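Local structure of HEPN domain-containing protein (Thermotoga maritima, 1O3U) at residues L27-C36 with N107-V118; Y61-E69 with L80-D88. The protein is of unknown function but adopts the all-helical HEPN fold and may take part in nucleotide or nucleic acid binding. All blocks are in the same frame, centred on the assembly; numbering follows the deposited sequence.

Overall arrangement
From the N terminus the chain runs through helix 11-28, turns at Gly30 and returns along helix 32-54. Contact 1 joins this turn and the helix ends on either side of it to helix 104-132, closing a loop of 70 residues. Contact 2 is nested inside that loop: the short helices 63-70 and 78-88 follow one another and pack together across a link of seven residues. The centres of the two contacts lie about 19 Å apart, yet they touch where Glu86 forms a salt bridge with Arg116 and Leu87 packs on Leu117. Helix 78-88 is thereby tied to helix 104-132, and contact 2 adds helix 63-70 to the same bundle.

Contact 1 of 2, residues L27-C36 with N107-V118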
# COMPACT_ATOMS: atom_id res chain seq x y z
N LEU A 27 -6.45 8.36 -10.45
CA LEU A 27 -6.97 8.34 -11.80
C LEU A 27 -7.68 9.65 -12.16
O LEU A 27 -7.47 10.20 -13.25
CB LEU A 27 -7.90 7.17 -11.98
CG LEU A 27 -8.53 6.97 -13.36
CD1 LEU A 27 -7.45 6.83 -14.44
CD2 LEU A 27 -9.40 5.74 -13.28
N GLU A 28 -8.52 10.13 -11.24
CA GLU A 28 -9.39 11.30 -11.47
C GLU A 28 -8.51 12.52 -11.74
O GLU A 28 -8.87 13.39 -12.55
CB GLU A 28 -10.32 11.52 -10.27
CG GLU A 28 -10.98 12.90 -10.13
CD GLU A 28 -11.70 13.13 -8.80
OE1 GLU A 28 -11.77 12.19 -7.95
OE2 GLU A 28 -12.19 14.27 -8.59
N HIS A 29 -7.34 12.55 -11.11
CA HIS A 29 -6.44 13.68 -11.20
C HIS A 29 -5.33 13.52 -12.26
O HIS A 29 -4.46 14.39 -12.37
CB HIS A 29 -5.87 14.00 -9.83
CG HIS A 29 -6.90 14.51 -8.87
ND1 HIS A 29 -7.26 15.84 -8.81
CD2 HIS A 29 -7.66 13.87 -7.95
CE1 HIS A 29 -8.19 15.99 -7.89
NE2 HIS A 29 -8.45 14.81 -7.35
N GLY A 30 -5.41 12.44 -13.05
CA GLY A 30 -4.53 12.23 -14.18
C GLY A 30 -3.20 11.61 -13.80
O GLY A 30 -2.28 11.61 -14.61
N PHE A 31 -3.10 11.08 -12.57
CA PHE A 31 -1.86 10.49 -12.11
C PHE A 31 -1.90 9.01 -12.45
O PHE A 31 -2.10 8.16 -11.57
CB PHE A 31 -1.68 10.74 -10.63
CG PHE A 31 -1.80 12.19 -10.23
CD1 PHE A 31 -2.49 12.55 -9.08
CD2 PHE A 31 -1.16 13.19 -10.97
CE1 PHE A 31 -2.57 13.90 -8.69
CE2 PHE A 31 -1.23 14.54 -10.56
CZ PHE A 31 -1.96 14.88 -9.44
N TYR A 32 -1.72 8.71 -13.74
CA TYR A 32 -2.00 7.34 -14.25
C TYR A 32 -1.04 6.28 -13.70
O TYR A 32 -1.46 5.19 -13.33
CB TYR A 32 -2.00 7.36 -15.77
CG TYR A 32 -2.99 8.35 -16.34
CD1 TYR A 32 -2.61 9.23 -17.37
CD2 TYR A 32 -4.29 8.44 -15.84
CE1 TYR A 32 -3.52 10.12 -17.92
CE2 TYR A 32 -5.22 9.34 -16.39
CZ TYR A 32 -4.81 10.19 -17.43
OH TYR A 32 -5.66 11.14 -17.98
N ASN A 33 0.23 6.66 -13.58
CA ASN A 33 1.26 5.86 -12.98
C ASN A 33 0.93 5.46 -11.56
O ASN A 33 1.06 4.29 -11.19
CB ASN A 33 2.64 6.57 -13.01
CG ASN A 33 2.67 7.96 -12.28
OD1 ASN A 33 1.64 8.70 -12.15
ND2 ASN A 33 3.87 8.33 -11.83
N TRP A 34 0.48 6.41 -10.77
CA TRP A 34 0.17 6.13 -9.38
C TRP A 34 -1.10 5.29 -9.26
O TRP A 34 -1.19 4.42 -8.39
CB TRP A 34 0.08 7.44 -8.59
CG TRP A 34 1.44 8.01 -8.29
CD1 TRP A 34 1.91 9.23 -8.67
CD2 TRP A 34 2.49 7.38 -7.55
NE1 TRP A 34 3.20 9.40 -8.21
CE2 TRP A 34 3.58 8.28 -7.51
CE3 TRP A 34 2.63 6.14 -6.90
CZ2 TRP A 34 4.78 7.98 -6.86
CZ3 TRP A 34 3.81 5.85 -6.25
CH2 TRP A 34 4.88 6.76 -6.24
N ALA A 35 -2.05 5.51 -10.17
CA ALA A 35 -3.28 4.73 -10.17
C ALA A 35 -2.94 3.24 -10.40
O ALA A 35 -3.51 2.38 -9.76
CB ALA A 35 -4.25 5.23 -11.22
N CYS A 36 -2.03 2.99 -11.32
CA CYS A 36 -1.52 1.65 -11.59
C CYS A 36 -0.91 1.05 -10.33
O CYS A 36 -1.25 -0.04 -9.92
CB CYS A 36 -0.48 1.74 -12.68
SG CYS A 36 0.38 0.20 -12.96
N ASN A 107 -1.70 10.39 -23.78
CA ASN A 107 -2.57 10.55 -22.63
C ASN A 107 -3.80 9.67 -22.72
O ASN A 107 -4.26 9.17 -21.70
CB ASN A 107 -3.01 11.99 -22.47
CG ASN A 107 -1.83 12.96 -22.28
OD1 ASN A 107 -0.73 12.55 -21.86
ND2 ASN A 107 -2.06 14.24 -22.61
N ARG A 108 -4.34 9.50 -23.92
CA ARG A 108 -5.46 8.62 -24.12
C ARG A 108 -5.08 7.19 -23.82
O ARG A 108 -5.81 6.52 -23.09
CB ARG A 108 -6.09 8.80 -25.51
CG ARG A 108 -7.02 10.02 -25.52
CD ARG A 108 -7.67 10.37 -26.86
NE ARG A 108 -8.43 9.27 -27.47
CZ ARG A 108 -9.34 9.44 -28.43
NH1 ARG A 108 -9.65 10.65 -28.88
NH2 ARG A 108 -9.96 8.39 -28.95
N TYR A 109 -3.94 6.75 -24.32
CA TYR A 109 -3.45 5.39 -24.08
C TYR A 109 -3.27 5.20 -22.57
O TYR A 109 -3.70 4.19 -22.03
CB TYR A 109 -2.11 5.15 -24.80
CG TYR A 109 -1.48 3.77 -24.55
CD1 TYR A 109 -1.31 2.85 -25.59
CD2 TYR A 109 -1.03 3.40 -23.28
CE1 TYR A 109 -0.71 1.59 -25.36
CE2 TYR A 109 -0.44 2.15 -23.05
CZ TYR A 109 -0.28 1.26 -24.08
OH TYR A 109 0.30 0.03 -23.83
N SER A 110 -2.66 6.17 -21.90
CA SER A 110 -2.38 6.04 -20.45
C SER A 110 -3.63 6.03 -19.59
O SER A 110 -3.73 5.30 -18.62
CB SER A 110 -1.45 7.15 -19.98
OG SER A 110 -0.25 7.08 -20.67
N ARG A 111 -4.56 6.90 -19.94
CA ARG A 111 -5.84 6.99 -19.24
C ARG A 111 -6.61 5.68 -19.35
O ARG A 111 -7.13 5.19 -18.37
CB ARG A 111 -6.64 8.17 -19.81
CG ARG A 111 -8.08 8.28 -19.34
CD ARG A 111 -8.22 8.44 -17.89
NE ARG A 111 -9.60 8.30 -17.44
CZ ARG A 111 -10.12 8.95 -16.41
NH1 ARG A 111 -9.41 9.84 -15.74
NH2 ARG A 111 -11.39 8.75 -16.09
N ILE A 112 -6.70 5.11 -20.55
CA ILE A 112 -7.40 3.85 -20.76
C ILE A 112 -6.72 2.71 -20.00
O ILE A 112 -7.38 1.89 -19.34
CB ILE A 112 -7.48 3.53 -22.28
CG1 ILE A 112 -8.36 4.57 -22.97
CG2 ILE A 112 -8.02 2.14 -22.48
CD1 ILE A 112 -8.31 4.59 -24.46
N GLU A 113 -5.40 2.68 -20.07
CA GLU A 113 -4.61 1.65 -19.43
C GLU A 113 -4.82 1.70 -17.90
O GLU A 113 -5.03 0.64 -17.27
CB GLU A 113 -3.15 1.81 -19.82
CG GLU A 113 -2.22 0.77 -19.22
CD GLU A 113 -0.76 1.07 -19.51
OE1 GLU A 113 -0.30 2.19 -19.17
OE2 GLU A 113 -0.07 0.21 -20.08
N ALA A 114 -4.79 2.91 -17.33
CA ALA A 114 -5.00 3.10 -15.89
C ALA A 114 -6.43 2.72 -15.50
O ALA A 114 -6.61 2.06 -14.48
CB ALA A 114 -4.69 4.51 -15.48
N GLU A 115 -7.43 3.11 -16.28
CA GLU A 115 -8.82 2.70 -16.01
C GLU A 115 -8.97 1.20 -15.99
O GLU A 115 -9.64 0.66 -15.13
CB GLU A 115 -9.82 3.24 -17.02
CG GLU A 115 -10.46 4.54 -16.67
CD GLU A 115 -11.42 5.02 -17.74
OE1 GLU A 115 -12.38 4.27 -18.08
OE2 GLU A 115 -11.21 6.14 -18.24
N ARG A 116 -8.35 0.54 -16.96
CA ARG A 116 -8.34 -0.91 -17.08
C ARG A 116 -7.78 -1.56 -15.80
O ARG A 116 -8.38 -2.51 -15.24
CB ARG A 116 -7.50 -1.28 -18.32
CG ARG A 116 -7.70 -2.60 -18.85
CD ARG A 116 -7.43 -2.69 -20.36
NE ARG A 116 -6.09 -2.25 -20.73
CZ ARG A 116 -4.99 -2.91 -20.44
NH1 ARG A 116 -5.05 -4.05 -19.77
NH2 ARG A 116 -3.79 -2.44 -20.80
N LEU A 117 -6.63 -1.08 -15.38
CA LEU A 117 -5.97 -1.67 -14.21
C LEU A 117 -6.79 -1.44 -12.93
O LEU A 117 -6.84 -2.28 -12.04
CB LEU A 117 -4.54 -1.15 -14.07
CG LEU A 117 -3.64 -1.48 -15.26
CD1 LEU A 117 -2.27 -0.89 -15.06
CD2 LEU A 117 -3.58 -2.97 -15.45
N VAL A 118 -7.41 -0.27 -12.82
CA VAL A 118 -8.26 0.01 -11.67
C VAL A 118 -9.45 -0.95 -11.69
O VAL A 118 -9.84 -1.55 -10.65
CB VAL A 118 -8.69 1.50 -11.66
CG1 VAL A 118 -9.88 1.72 -10.75
CG2 VAL A 118 -7.50 2.45 -11.30
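The Tyr32 ring lies between two pieces of backbone: CA of Arg111 sits over one face, 3.8 Å from the ring centroid in a CH-pi contact, and the carbonyl oxygen of Gly30 lies over the centre of the opposite face. CD1 of the ring meets Ser110 CB at 3.5 Å, while CE2 reaches Arg111 CD. The guanidinium of Arg111 stands at 90° to the ring. Leu27 CD1 lies over one face of the guanidinium, and Glu115 OE2 lies at the edge, in its plane, accepting from Arg111 NE at 2.8 Å through the anti lone pair; this salt bridge helps fix the guanidinium's rotation. Bending of the arginine chain at chi2 (60°) brings its end across Leu27, which enters a hole formed by Arg111, Ala114, Glu115 and Val118. Tyr32 is a second knob, among Asn107, Ser110, Arg111 and Ala114. With an alanine at Tyr32, most of the hole would probably be left unfilled and the Arg111 methylenes would lose their aromatic neighbour. Deeper in, Cys36 is disulfide-bonded to Cys91, and in one of its two conformers its SG touches Leu117 CD1. Helix 32-36 runs nearly parallel to helix 107-118, crossing at 18° with 8.9 Å between axes. Leu27 comes from the end of helix 11-28, where Gly30 completes a Schellman motif, and helix 104-132 thus packs against both members of the hairpin, Val118 also touching Ala23 and Lys24.

Contact 2 of 2, residues Y61-E69 with L80-D88; sequences YSVPDFLGE and LMDHALELD
Pro64 projects its ring as a knob among Met81, Ala84, Leu85 and Asp88. Its CB lies 3.9 Å from Leu85 CD2 and somewhat farther from the sulfur of Met81; CG comes closer to the same leucine methyl, at 3.7 Å, and also meets the carbonyl oxygen of Ala84; CD, closing the ring, rests against that oxygen and Asp88 CB. On the inner side of the proline, Ala84 CB touches Val63 CG1 at 3.6 Å and Leu67 CD1 at 3.7 Å. Met81 leaves its helix with CG anti to the backbone N (chi1 -176°), then bends at chi2 and chi3, which carries CE back to Leu67 CB at 3.3 Å, tighter than usual for two carbons. At the other end the meeting is polar: a water bridges Ser62 OG and Asp88 OD2, donating to the carboxylate at 2.7 Å. Ser62 OG also accepts from Asp65 N at 2.9 Å, while Asp65 OD2 accepts from the backbone N of Tyr61 and, weakly, from that of Ser62. One serine hydroxyl therefore both caps its own helix and reaches the neighbouring one through water. Val63 continues inward to Ala43 and Glu44 of helix 32-54, and Leu80 to Lys123 and Phe127 of helix 104-132, so the pair of short helices rests on the long ones. Helices 63-69 and 80-88 run roughly antiparallel, at 154°, with apolar packing beside a water-bridged end; the pairing of Ser62 with Asp65 forms a capping box, with a weak return bond, here starting a short helix of the HEPN fold.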
# COMPACT_ATOMS: atom_id res chain seq x y z
N TYR A 61 5.04 -11.94 -3.62
CA TYR A 61 4.81 -10.52 -3.65
C TYR A 61 3.65 -10.25 -4.56
O TYR A 61 2.78 -9.45 -4.24
CB TYR A 61 6.10 -9.85 -4.11
CG TYR A 61 7.27 -10.31 -3.27
CD1 TYR A 61 7.39 -9.93 -1.93
CD2 TYR A 61 8.22 -11.18 -3.79
CE1 TYR A 61 8.45 -10.37 -1.13
CE2 TYR A 61 9.29 -11.63 -3.01
CZ TYR A 61 9.40 -11.22 -1.68
OH TYR A 61 10.46 -11.66 -0.93
N SER A 62 3.61 -10.96 -5.68
CA SER A 62 2.79 -10.55 -6.77
C SER A 62 1.37 -11.12 -6.63
O SER A 62 1.15 -12.11 -5.96
CB SER A 62 3.43 -10.98 -8.09
OG SER A 62 3.33 -12.36 -8.29
N VAL A 63 0.44 -10.46 -7.28
CA VAL A 63 -0.94 -10.98 -7.38
C VAL A 63 -0.97 -12.30 -8.12
O VAL A 63 -1.64 -13.20 -7.66
CB VAL A 63 -1.89 -9.96 -8.02
CG1 VAL A 63 -3.32 -10.48 -8.04
CG2 VAL A 63 -1.81 -8.67 -7.26
N PRO A 64 -0.23 -12.47 -9.23
CA PRO A 64 -0.12 -13.80 -9.82
C PRO A 64 0.40 -14.85 -8.84
O PRO A 64 -0.14 -15.94 -8.89
CB PRO A 64 0.87 -13.60 -10.97
CG PRO A 64 0.74 -12.23 -11.33
CD PRO A 64 0.50 -11.48 -10.04
N ASP A 65 1.34 -14.50 -7.95
CA ASP A 65 1.87 -15.44 -6.96
C ASP A 65 0.72 -15.92 -6.08
O ASP A 65 0.48 -17.11 -5.96
CB ASP A 65 2.94 -14.81 -6.04
CG ASP A 65 4.29 -14.65 -6.71
OD1 ASP A 65 4.56 -15.32 -7.73
OD2 ASP A 65 5.15 -13.86 -6.25
N PHE A 66 -0.02 -14.99 -5.49
CA PHE A 66 -1.05 -15.36 -4.53
C PHE A 66 -2.22 -16.08 -5.21
O PHE A 66 -2.74 -17.06 -4.68
CB PHE A 66 -1.57 -14.14 -3.78
CG PHE A 66 -0.50 -13.34 -3.07
CD1 PHE A 66 0.42 -13.94 -2.24
CD2 PHE A 66 -0.50 -11.95 -3.16
CE1 PHE A 66 1.37 -13.19 -1.57
CE2 PHE A 66 0.47 -11.20 -2.49
CZ PHE A 66 1.39 -11.83 -1.69
N LEU A 67 -2.67 -15.62 -6.37
CA LEU A 67 -3.75 -16.34 -7.09
C LEU A 67 -3.36 -17.74 -7.52
O LEU A 67 -4.18 -18.65 -7.51
CB LEU A 67 -4.20 -15.56 -8.32
CG LEU A 67 -5.04 -14.33 -8.12
CD1 LEU A 67 -5.50 -13.87 -9.50
CD2 LEU A 67 -6.28 -14.63 -7.20
N GLY A 68 -2.10 -17.93 -7.89
CA GLY A 68 -1.61 -19.25 -8.22
C GLY A 68 -1.72 -20.18 -7.04
O GLY A 68 -2.18 -21.29 -7.19
N GLU A 69 -1.30 -19.74 -5.85
CA GLU A 69 -1.38 -20.56 -4.63
C GLU A 69 -2.85 -20.85 -4.31
O GLU A 69 -3.22 -21.97 -3.94
CB GLU A 69 -0.73 -19.85 -3.41
CG GLU A 69 0.79 -19.92 -3.28
CD GLU A 69 1.31 -19.12 -2.07
OE1 GLU A 69 0.99 -19.46 -0.90
OE2 GLU A 69 2.05 -18.13 -2.31
N LEU A 80 -9.40 -13.61 -14.42
CA LEU A 80 -8.79 -12.97 -13.23
C LEU A 80 -7.29 -13.20 -13.19
O LEU A 80 -6.56 -12.34 -12.78
CB LEU A 80 -9.43 -13.45 -11.94
CG LEU A 80 -10.87 -12.97 -11.70
CD1 LEU A 80 -11.36 -13.36 -10.27
CD2 LEU A 80 -11.04 -11.47 -11.95
N MET A 81 -6.82 -14.39 -13.56
CA MET A 81 -5.37 -14.61 -13.65
C MET A 81 -4.78 -13.70 -14.71
O MET A 81 -3.72 -13.13 -14.48
CB MET A 81 -5.01 -16.06 -13.98
CG MET A 81 -3.49 -16.35 -13.97
SD MET A 81 -2.54 -15.88 -12.41
CE MET A 81 -3.58 -16.64 -11.35
N ASP A 82 -5.46 -13.59 -15.86
CA ASP A 82 -5.07 -12.66 -16.93
C ASP A 82 -4.95 -11.22 -16.39
O ASP A 82 -3.96 -10.55 -16.64
CB ASP A 82 -6.08 -12.67 -18.09
CG ASP A 82 -5.90 -13.84 -19.04
OD1 ASP A 82 -6.69 -13.96 -20.03
OD2 ASP A 82 -4.99 -14.69 -18.88
N HIS A 83 -5.96 -10.76 -15.67
CA HIS A 83 -5.91 -9.41 -15.10
C HIS A 83 -4.74 -9.26 -14.13
O HIS A 83 -4.08 -8.21 -14.09
CB HIS A 83 -7.19 -9.07 -14.34
CG HIS A 83 -8.43 -9.07 -15.18
ND1 HIS A 83 -8.41 -9.06 -16.56
CD2 HIS A 83 -9.74 -9.06 -14.82
CE1 HIS A 83 -9.65 -9.07 -17.01
NE2 HIS A 83 -10.48 -9.03 -15.98
N ALA A 84 -4.51 -10.30 -13.33
CA ALA A 84 -3.45 -10.28 -12.33
C ALA A 84 -2.12 -10.10 -13.02
O ALA A 84 -1.27 -9.39 -12.54
CB ALA A 84 -3.45 -11.54 -11.53
N LEU A 85 -1.95 -10.74 -14.15
CA LEU A 85 -0.67 -10.68 -14.85
C LEU A 85 -0.46 -9.29 -15.40
O LEU A 85 0.66 -8.80 -15.35
CB LEU A 85 -0.59 -11.73 -15.93
CG LEU A 85 -0.46 -13.10 -15.25
CD1 LEU A 85 -0.97 -14.22 -16.16
CD2 LEU A 85 0.99 -13.34 -14.83
N GLU A 86 -1.53 -8.63 -15.85
CA GLU A 86 -1.44 -7.25 -16.30
C GLU A 86 -1.10 -6.31 -15.15
O GLU A 86 -0.33 -5.36 -15.31
CB GLU A 86 -2.74 -6.80 -16.94
CG GLU A 86 -3.09 -7.55 -18.21
CD GLU A 86 -2.33 -7.03 -19.40
OE1 GLU A 86 -2.43 -5.82 -19.70
OE2 GLU A 86 -1.64 -7.84 -20.05
N LEU A 87 -1.65 -6.58 -13.98
CA LEU A 87 -1.41 -5.75 -12.81
C LEU A 87 -0.00 -5.92 -12.29
O LEU A 87 0.56 -5.01 -11.69
CB LEU A 87 -2.36 -6.16 -11.69
CG LEU A 87 -3.74 -5.56 -11.77
CD1 LEU A 87 -4.70 -6.43 -10.92
CD2 LEU A 87 -3.66 -4.10 -11.28
N ASP A 88 0.57 -7.09 -12.53
CA ASP A 88 1.91 -7.40 -12.07
C ASP A 88 2.99 -6.60 -12.79
O ASP A 88 4.09 -6.45 -12.26
CB ASP A 88 2.18 -8.88 -12.23
CG ASP A 88 3.43 -9.32 -11.50
OD1 ASP A 88 3.61 -8.89 -10.34
OD2 ASP A 88 4.28 -10.08 -12.00
O HOH W 1 4.80 -12.42 -10.67